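PDB 1B7G: glyceraldehyde-3-phosphate dehydrogenase from Sulfolobus solfataricus, which oxidises and phosphorylates D-glyceraldehyde 3-phosphate to 1,3-bisphosphoglycerate in glycolysis, using NADP in marked preference to NAD. Local coordinates for residues R102-F106 and A311-M316. The protein carries 1 engineered substitution. Sequence-based numbering, arbitrary orientation.
Sequences RNAIF and AIRASM
Ala311 lays its CB against both CG2 and CD1 of Ile105, each 3.8 Å away, where helix 304-315 crosses one face of the parallel Rossmann-type sheet of the nucleotide-binding domain. Strand 103-106 lies inside that sheet, between strands 80-83 and 133-136, and the helix runs roughly against it, at 146° with the axes 8.9 Å apart. CD1 of Ile105 also comes to 3.6 Å from the carbonyl O of Ala311, an oxygen already engaged by the amide of Ser315 in the helix. Ile312 adds a side contact: its CG1 meets CG1 of Ile105 at 4.1 Å, the two side chains crossing at about a right angle; Val82 takes up more of Ile312. An alanine in place of Ile105 would probably leave a gap beneath Ala311 and Ile312, because both CG2 and the CG1-CD1 arm that reach the helix would be gone. Near the helix end the contact turns polar. With OG opposite its backbone N (chi1 -172°), Ser315 hydrogen-bonds chiefly to the carbonyl O of Lys131; ND2 of Asn103 adds a weak, strongly bent bond to OG at 3.2 Å. Met316, the first residue past the helix, bends at chi2 (-65°), which swings SD back to 3.6 Å from ND2 of Asn103. A water bridges the segments, accepting from Asn103 ND2 at 2.9 Å and donating to the carbonyl O of Ser315 at 2.7 Å.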
loop_
_atom_site.group_PDB
_atom_site.type_symbol
_atom_site.label_atom_id
_atom_site.label_comp_id
_atom_site.label_asym_id
_atom_site.label_seq_id
_atom_site.Cartn_x
_atom_site.Cartn_y
_atom_site.Cartn_z
ATOM N N ARG A 102 -12.954 -9.225 33.020
ATOM C CA ARG A 102 -11.982 -8.374 32.325
ATOM C C ARG A 102 -12.686 -7.266 31.538
ATOM O O ARG A 102 -13.668 -7.566 30.873
ATOM C CB ARG A 102 -11.147 -9.229 31.371
ATOM C CG ARG A 102 -10.259 -10.250 32.083
ATOM C CD ARG A 102 -9.084 -9.585 32.777
ATOM N NE ARG A 102 -8.186 -10.539 33.407
ATOM C CZ ARG A 102 -8.218 -10.929 34.677
ATOM N NH1 ARG A 102 -9.111 -10.453 35.532
ATOM N NH2 ARG A 102 -7.325 -11.815 35.113
ATOM N N ASN A 103 -12.200 -6.030 31.645
ATOM C CA ASN A 103 -12.724 -4.896 30.902
ATOM C C ASN A 103 -12.527 -5.177 29.397
ATOM O O ASN A 103 -11.635 -5.959 29.057
ATOM C CB ASN A 103 -11.998 -3.609 31.262
ATOM C CG ASN A 103 -12.373 -2.998 32.594
ATOM O OD1 ASN A 103 -13.088 -3.598 33.392
ATOM N ND2 ASN A 103 -11.927 -1.775 32.864
ATOM N N ALA A 104 -13.399 -4.592 28.555
ATOM C CA ALA A 104 -13.266 -4.829 27.117
ATOM C C ALA A 104 -13.717 -3.654 26.233
ATOM O O ALA A 104 -14.648 -2.937 26.567
ATOM C CB ALA A 104 -13.983 -6.074 26.703
ATOM N N ILE A 105 -13.023 -3.513 25.105
ATOM C CA ILE A 105 -13.324 -2.471 24.117
ATOM C C ILE A 105 -13.928 -3.153 22.879
ATOM O O ILE A 105 -13.271 -4.083 22.354
ATOM C CB ILE A 105 -12.064 -1.737 23.644
ATOM C CG1 ILE A 105 -11.126 -1.283 24.782
ATOM C CG2 ILE A 105 -12.447 -0.528 22.793
ATOM C CD1 ILE A 105 -11.772 -0.357 25.779
ATOM N N PHE A 106 -15.116 -2.726 22.434
ATOM C CA PHE A 106 -15.680 -3.420 21.250
ATOM C C PHE A 106 -15.714 -2.512 20.030
ATOM O O PHE A 106 -15.542 -1.300 20.146
ATOM C CB PHE A 106 -17.039 -4.013 21.508
ATOM C CG PHE A 106 -17.237 -5.012 22.594
ATOM C CD1 PHE A 106 -17.476 -4.585 23.902
ATOM C CD2 PHE A 106 -17.232 -6.364 22.356
ATOM C CE1 PHE A 106 -17.703 -5.496 24.902
ATOM C CE2 PHE A 106 -17.415 -7.286 23.356
ATOM C CZ PHE A 106 -17.681 -6.836 24.638
ATOM N N ALA A 311 -9.577 4.534 24.206
ATOM C CA ALA A 311 -10.619 3.834 24.892
ATOM C C ALA A 311 -9.996 2.984 26.024
ATOM O O ALA A 311 -10.626 2.845 27.077
ATOM C CB ALA A 311 -11.496 2.969 24.003
ATOM N N ILE A 312 -8.862 2.355 25.746
ATOM C CA ILE A 312 -8.182 1.580 26.795
ATOM C C ILE A 312 -7.892 2.514 27.969
ATOM O O ILE A 312 -8.227 2.231 29.103
ATOM C CB ILE A 312 -6.870 0.965 26.285
ATOM C CG1 ILE A 312 -7.172 -0.215 25.350
ATOM C CG2 ILE A 312 -6.001 0.508 27.449
ATOM C CD1 ILE A 312 -6.053 -0.594 24.393
ATOM N N ARG A 313 -7.341 3.680 27.688
ATOM C CA ARG A 313 -7.007 4.628 28.742
ATOM C C ARG A 313 -8.221 5.114 29.493
ATOM O O ARG A 313 -8.158 5.187 30.736
ATOM C CB ARG A 313 -6.161 5.778 28.183
ATOM C CG ARG A 313 -4.851 5.276 27.619
ATOM C CD ARG A 313 -3.680 6.205 27.950
ATOM N NE ARG A 313 -2.448 5.702 27.325
ATOM C CZ ARG A 313 -2.095 5.920 26.063
ATOM N NH1 ARG A 313 -2.855 6.658 25.229
ATOM N NH2 ARG A 313 -0.952 5.374 25.661
ATOM N N ALA A 314 -9.355 5.392 28.808
ATOM C CA ALA A 314 -10.558 5.798 29.488
ATOM C C ALA A 314 -11.101 4.718 30.426
ATOM O O ALA A 314 -11.347 4.922 31.613
ATOM C CB ALA A 314 -11.667 6.159 28.499
ATOM N N SER A 315 -11.322 3.531 29.885
ATOM C CA SER A 315 -11.832 2.407 30.627
ATOM C C SER A 315 -11.004 2.151 31.907
ATOM O O SER A 315 -11.581 1.908 32.961
ATOM C CB SER A 315 -11.736 1.153 29.770
ATOM O OG SER A 315 -12.350 0.023 30.302
ATOM N N MET A 316 -9.679 2.179 31.765
ATOM C CA MET A 316 -8.790 1.857 32.889
ATOM C C MET A 316 -8.416 3.085 33.695
ATOM O O MET A 316 -7.566 2.991 34.576
ATOM C CB MET A 316 -7.507 1.216 32.378
ATOM C CG MET A 316 -7.679 -0.013 31.519
ATOM S SD MET A 316 -8.398 -1.396 32.422
ATOM C CE MET A 316 -6.988 -1.829 33.455
HETATM O O HOH W 1 -11.769 0.189 34.998
#